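Local structure of Exo-beta-1,3-galactanase (Bifidobacterium bifidum, 5FLW) at residues K231-S243 / A290-R304. The protein probably hydrolyses beta-1,3-linked galactans from the chain end, as a putative exo-beta-1,3-galactanase of glycoside hydrolase family 43. Residues are numbered along the deposited sequence; the frame is centred on the assembly and turned at random.
Unlike the reference sequence in segment 231-243: Glu-236 (reference Lys).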
loop_
_atom_site.group_PDB
_atom_site.type_symbol
_atom_site.label_atom_id
_atom_site.label_comp_id
_atom_site.label_asym_id
_atom_site.label_seq_id
_atom_site.Cartn_x
_atom_site.Cartn_y
_atom_site.Cartn_z
ATOM N N LYS A 231 -15.420 -9.823 -4.866
ATOM C CA LYS A 231 -16.538 -8.970 -5.248
ATOM C C LYS A 231 -16.115 -7.538 -5.512
ATOM O O LYS A 231 -15.103 -7.068 -5.014
ATOM C CB LYS A 231 -17.588 -8.947 -4.140
ATOM C CG LYS A 231 -18.306 -10.261 -3.908
ATOM C CD LYS A 231 -19.304 -10.128 -2.774
ATOM C CE LYS A 231 -20.051 -11.431 -2.543
ATOM N NZ LYS A 231 -21.012 -11.310 -1.417
ATOM N N LEU A 232 -16.731 -6.878 -6.358
ATOM C CA LEU A 232 -16.427 -5.491 -6.638
ATOM C C LEU A 232 -16.891 -4.617 -5.487
ATOM O O LEU A 232 -17.928 -4.879 -4.894
ATOM C CB LEU A 232 -17.207 -5.045 -7.881
ATOM C CG LEU A 232 -16.606 -5.084 -9.287
ATOM C CD1 LEU A 232 -16.400 -6.510 -9.755
ATOM C CD2 LEU A 232 -17.493 -4.333 -10.270
ATOM N N PHE A 233 -16.130 -3.578 -5.165
ATOM C CA PHE A 233 -16.574 -2.591 -4.174
ATOM C C PHE A 233 -17.014 -1.239 -4.739
ATOM O O PHE A 233 -17.671 -0.472 -4.022
ATOM C CB PHE A 233 -15.568 -2.394 -3.018
ATOM C CG PHE A 233 -14.163 -2.054 -3.454
ATOM C CD1 PHE A 233 -13.243 -3.055 -3.762
ATOM C CD2 PHE A 233 -13.760 -0.727 -3.546
ATOM C CE1 PHE A 233 -11.938 -2.743 -4.171
ATOM C CE2 PHE A 233 -12.442 -0.393 -3.958
ATOM C CZ PHE A 233 -11.542 -1.408 -4.264
ATOM N N ALA A 234 -16.649 -0.914 -5.976
ATOM C CA ALA A 234 -17.144 0.240 -6.714
ATOM C C ALA A 234 -18.089 -0.213 -7.833
ATOM O O ALA A 234 -18.159 -1.403 -8.160
ATOM C CB ALA A 234 -15.960 1.010 -7.309
ATOM N N PRO A 235 -18.833 0.717 -8.449
ATOM C CA PRO A 235 -19.804 0.295 -9.472
ATOM C C PRO A 235 -19.122 -0.403 -10.642
ATOM O O PRO A 235 -17.977 -0.110 -11.015
ATOM C CB PRO A 235 -20.468 1.606 -9.894
ATOM C CG PRO A 235 -20.249 2.540 -8.765
ATOM C CD PRO A 235 -18.985 2.147 -8.086
ATOM N N GLU A 236 -19.833 -1.373 -11.193
ATOM C CA GLU A 236 -19.337 -2.087 -12.353
ATOM C C GLU A 236 -19.082 -1.132 -13.506
ATOM O O GLU A 236 -19.945 -0.322 -13.861
ATOM C CB GLU A 236 -20.347 -3.160 -12.755
ATOM C CG GLU A 236 -19.922 -4.034 -13.915
ATOM C CD GLU A 236 -20.888 -5.177 -14.164
ATOM O OE1 GLU A 236 -22.124 -4.991 -13.936
ATOM O OE2 GLU A 236 -20.407 -6.248 -14.648
ATOM N N GLY A 237 -17.886 -1.236 -14.092
ATOM C CA GLY A 237 -17.505 -0.372 -15.172
ATOM C C GLY A 237 -16.926 0.954 -14.744
ATOM O O GLY A 237 -16.398 1.676 -15.600
ATOM N N ALA A 238 -17.001 1.309 -13.453
ATOM C CA ALA A 238 -16.395 2.555 -12.989
ATOM C C ALA A 238 -14.873 2.470 -12.921
ATOM O O ALA A 238 -14.224 3.497 -12.691
ATOM C CB ALA A 238 -16.914 2.974 -11.613
ATOM N N LYS A 239 -14.285 1.274 -13.085
ATOM C CA LYS A 239 -12.829 1.085 -12.981
ATOM C C LYS A 239 -12.277 1.651 -11.667
ATOM O O LYS A 239 -11.209 2.261 -11.640
ATOM C CB LYS A 239 -12.066 1.677 -14.179
ATOM C CG LYS A 239 -12.527 1.294 -15.565
ATOM C CD LYS A 239 -12.403 -0.169 -15.838
ATOM C CE LYS A 239 -12.767 -0.436 -17.310
ATOM N NZ LYS A 239 -13.070 -1.892 -17.615
ATOM N N THR A 240 -13.015 1.446 -10.564
ATOM C CA THR A 240 -12.607 1.951 -9.245
ATOM C C THR A 240 -12.431 3.473 -9.297
ATOM O O THR A 240 -11.457 4.034 -8.781
ATOM C CB THR A 240 -11.343 1.244 -8.728
ATOM O OG1 THR A 240 -11.381 -0.143 -9.089
ATOM C CG2 THR A 240 -11.264 1.327 -7.212
ATOM N N TYR A 241 -13.343 4.137 -10.009
ATOM C CA TYR A 241 -13.248 5.583 -10.266
ATOM C C TYR A 241 -11.926 5.945 -10.951
ATOM O O TYR A 241 -11.237 6.913 -10.588
ATOM C CB TYR A 241 -13.573 6.419 -9.026
ATOM C CG TYR A 241 -15.011 6.183 -8.664
ATOM C CD1 TYR A 241 -16.018 6.608 -9.514
ATOM C CD2 TYR A 241 -15.364 5.461 -7.520
ATOM C CE1 TYR A 241 -17.347 6.374 -9.225
ATOM C CE2 TYR A 241 -16.691 5.219 -7.210
ATOM C CZ TYR A 241 -17.687 5.674 -8.076
ATOM O OH TYR A 241 -19.045 5.473 -7.820
ATOM N N ASP A 242 -11.589 5.135 -11.963
ATOM C CA ASP A 242 -10.378 5.289 -12.766
ATOM C C ASP A 242 -9.132 5.420 -11.886
ATOM O O ASP A 242 -8.373 6.389 -11.968
ATOM C CB ASP A 242 -10.503 6.434 -13.780
ATOM C CG ASP A 242 -9.329 6.482 -14.758
ATOM O OD1 ASP A 242 -8.665 5.445 -14.968
ATOM O OD2 ASP A 242 -9.079 7.575 -15.319
ATOM N N SER A 243 -8.953 4.442 -10.995
ATOM C CA SER A 243 -7.788 4.420 -10.125
ATOM C C SER A 243 -7.414 2.972 -9.850
ATOM O O SER A 243 -8.145 2.041 -10.201
ATOM C CB SER A 243 -8.033 5.177 -8.799
ATOM O OG SER A 243 -8.821 4.420 -7.883
ATOM N N ALA A 290 -18.267 -3.928 1.470
ATOM C CA ALA A 290 -17.469 -2.730 1.252
ATOM C C ALA A 290 -18.012 -2.005 0.022
ATOM O O ALA A 290 -18.315 -2.642 -0.995
ATOM C CB ALA A 290 -15.983 -3.066 1.046
ATOM N N SER A 291 -18.143 -0.679 0.108
ATOM C CA SER A 291 -18.813 0.056 -0.961
ATOM C C SER A 291 -18.196 1.436 -1.169
ATOM O O SER A 291 -18.061 2.224 -0.227
ATOM C CB SER A 291 -20.319 0.181 -0.666
ATOM O OG SER A 291 -20.875 1.139 -1.532
ATOM N N LEU A 292 -17.859 1.745 -2.412
ATOM C CA LEU A 292 -17.206 3.006 -2.746
ATOM C C LEU A 292 -18.093 3.748 -3.735
ATOM O O LEU A 292 -18.402 3.209 -4.803
ATOM C CB LEU A 292 -15.820 2.739 -3.348
ATOM C CG LEU A 292 -14.898 3.913 -3.615
ATOM C CD1 LEU A 292 -14.438 4.558 -2.287
ATOM C CD2 LEU A 292 -13.685 3.472 -4.494
ATOM N N THR A 293 -18.506 4.976 -3.380
ATOM C CA THR A 293 -19.463 5.756 -4.170
ATOM C C THR A 293 -19.011 7.197 -4.372
ATOM O O THR A 293 -18.677 7.890 -3.406
ATOM C CB THR A 293 -20.842 5.792 -3.526
ATOM O OG1 THR A 293 -21.248 4.445 -3.264
ATOM C CG2 THR A 293 -21.800 6.366 -4.482
ATOM N N TRP A 294 -19.049 7.652 -5.622
ATOM C CA TRP A 294 -18.730 9.045 -5.905
ATOM C C TRP A 294 -19.878 9.957 -5.453
ATOM O O TRP A 294 -21.034 9.548 -5.364
ATOM C CB TRP A 294 -18.503 9.231 -7.409
ATOM C CG TRP A 294 -17.824 10.489 -7.802
ATOM C CD1 TRP A 294 -18.419 11.654 -8.205
ATOM C CD2 TRP A 294 -16.399 10.731 -7.837
ATOM N NE1 TRP A 294 -17.453 12.601 -8.513
ATOM C CE2 TRP A 294 -16.211 12.066 -8.287
ATOM C CE3 TRP A 294 -15.273 9.953 -7.538
ATOM C CZ2 TRP A 294 -14.944 12.635 -8.442
ATOM C CZ3 TRP A 294 -14.005 10.513 -7.704
ATOM C CH2 TRP A 294 -13.854 11.846 -8.156
ATOM N N SER A 295 -19.540 11.218 -5.194
ATOM C CA SER A 295 -20.509 12.269 -4.915
ATOM C C SER A 295 -20.210 13.477 -5.788
ATOM O O SER A 295 -19.050 13.798 -6.055
ATOM C CB SER A 295 -20.413 12.661 -3.437
ATOM O OG SER A 295 -21.071 13.893 -3.226
ATOM N N ASP A 296 -21.282 14.159 -6.216
ATOM C CA ASP A 296 -21.188 15.356 -7.052
ATOM C C ASP A 296 -20.292 16.424 -6.469
ATOM O O ASP A 296 -19.779 17.274 -7.210
ATOM C CB ASP A 296 -22.562 16.020 -7.126
ATOM C CG ASP A 296 -23.496 15.295 -8.026
ATOM O OD1 ASP A 296 -22.994 14.455 -8.804
ATOM O OD2 ASP A 296 -24.721 15.557 -7.947
ATOM N N THR A 297 -20.229 16.499 -5.139
ATOM C CA THR A 297 -19.441 17.521 -4.455
ATOM C C THR A 297 -17.935 17.256 -4.504
ATOM O O THR A 297 -17.149 18.149 -4.162
ATOM C CB THR A 297 -19.891 17.633 -3.005
ATOM O OG1 THR A 297 -19.591 16.404 -2.330
ATOM C CG2 THR A 297 -21.388 17.903 -2.965
ATOM N N TYR A 298 -17.511 16.056 -4.879
ATOM C CA TYR A 298 -16.087 15.753 -4.927
ATOM C C TYR A 298 -15.393 16.528 -6.055
ATOM O O TYR A 298 -16.004 16.886 -7.067
ATOM C CB TYR A 298 -15.895 14.254 -5.118
ATOM C CG TYR A 298 -16.387 13.392 -3.964
ATOM C CD1 TYR A 298 -16.908 13.961 -2.815
ATOM C CD2 TYR A 298 -16.305 11.997 -4.035
ATOM C CE1 TYR A 298 -17.353 13.190 -1.761
ATOM C CE2 TYR A 298 -16.724 11.201 -2.973
ATOM C CZ TYR A 298 -17.250 11.805 -1.833
ATOM O OH TYR A 298 -17.684 11.022 -0.778
ATOM N N GLU A 299 -14.097 16.765 -5.886
ATOM C CA GLU A 299 -13.327 17.452 -6.916
ATOM C C GLU A 299 -12.763 16.474 -7.949
ATOM O O GLU A 299 -12.697 15.260 -7.730
ATOM C CB GLU A 299 -12.244 18.325 -6.297
ATOM C CG GLU A 299 -11.095 17.587 -5.731
ATOM C CD GLU A 299 -10.132 18.544 -5.044
ATOM O OE1 GLU A 299 -9.238 19.071 -5.724
ATOM O OE2 GLU A 299 -10.300 18.794 -3.831
ATOM N N GLY A 300 -12.353 17.019 -9.086
ATOM C CA GLY A 300 -11.870 16.183 -10.176
ATOM C C GLY A 300 -13.022 15.424 -10.830
ATOM O O GLY A 300 -14.195 15.672 -10.557
ATOM N N THR A 301 -12.668 14.451 -11.675
ATOM C CA THR A 301 -13.652 13.720 -12.470
ATOM C C THR A 301 -13.519 12.223 -12.234
ATOM O O THR A 301 -12.450 11.726 -11.871
ATOM C CB THR A 301 -13.511 14.025 -13.974
ATOM O OG1 THR A 301 -12.151 13.847 -14.378
ATOM C CG2 THR A 301 -13.935 15.457 -14.264
ATOM N N THR A 302 -14.642 11.520 -12.432
ATOM C CA THR A 302 -14.697 10.070 -12.215
ATOM C C THR A 302 -13.821 9.296 -13.193
ATOM O O THR A 302 -13.469 8.140 -12.932
ATOM C CB THR A 302 -16.144 9.585 -12.293
ATOM O OG1 THR A 302 -16.671 9.909 -13.585
ATOM C CG2 THR A 302 -16.994 10.302 -11.259
ATOM N N HIS A 303 -13.462 9.902 -14.304
ATOM C CA HIS A 303 -12.491 9.330 -15.206
ATOM C C HIS A 303 -11.541 10.450 -15.591
ATOM O O HIS A 303 -11.969 11.595 -15.757
ATOM C CB HIS A 303 -13.160 8.794 -16.459
ATOM C CG HIS A 303 -12.238 7.975 -17.304
ATOM N ND1 HIS A 303 -11.359 8.543 -18.206
ATOM C CD2 HIS A 303 -12.044 6.635 -17.369
ATOM C CE1 HIS A 303 -10.660 7.584 -18.789
ATOM N NE2 HIS A 303 -11.061 6.418 -18.305
ATOM N N ARG A 304 -10.255 10.130 -15.694
ATOM C CA ARG A 304 -9.244 11.149 -15.986
ATOM C C ARG A 304 -9.402 11.604 -17.426
ATOM O O ARG A 304 -10.086 10.937 -18.231
ATOM C CB ARG A 304 -7.826 10.621 -15.768
ATOM C CG ARG A 304 -7.311 9.811 -16.930
ATOM C CD ARG A 304 -6.037 9.099 -16.536
ATOM N NE ARG A 304 -6.327 7.968 -15.675
ATOM C CZ ARG A 304 -5.407 7.200 -15.097
ATOM N NH1 ARG A 304 -4.115 7.468 -15.271
ATOM N NH2 ARG A 304 -5.785 6.187 -14.328
ATOM O OXT ARG A 304 -8.820 12.635 -17.780
HETATM O O HOH W 1 -15.012 5.982 -13.598
#
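Tyr-241 is the main bump of 231-243, filling a hollow between Leu-292, Trp-294 and Thr-302. Its CG lies anti to the carbonyl carbon (chi1 -65°), which carries the ring in between them: CD2 runs alongside Leu-292 CD2 at 4.0 Å, CE1 meets Trp-294 CB at 3.6 Å, Thr-302 CB lies at the ring edge, 4.1 Å from CD1, and Trp-294 CE3 sits over one face, the aromatic planes 41° apart. Tyr-241 OH accepts from Trp-294 N at 3.1 Å. A leucine for Tyr-241 would probably leave that amide without its hydroxyl partner and open a gap beside Trp-294. Leu-292 fills the adjoining notch, its CB 4.0 Å from Phe-233 CD2 at the ring edge, while its N bonds to Phe-233 O; Phe-263 touches both side chains. Arg-304 offers Asp-242 two nitrogens in a salt bridge: NE meets OD2 at 2.8 Å almost straight (172°), NH2 meets OD1 from above the carboxylate plane. Arg-304 N takes the anti lone pair of OD2, which lies 3.6 Å above the His-303 ring. Thr-212 holds OD1; Trp-268 O holds NH1. Residues 239-242, with phi and psi all positive, form a left-handed helical turn between two antiparallel sheets. Five four-stranded sheets in succession fit the five-bladed beta-propeller of family 43; here the loop after outer strand 231-232 meets the end of strand 289-291 and the C-terminal tail, joining the last two blades.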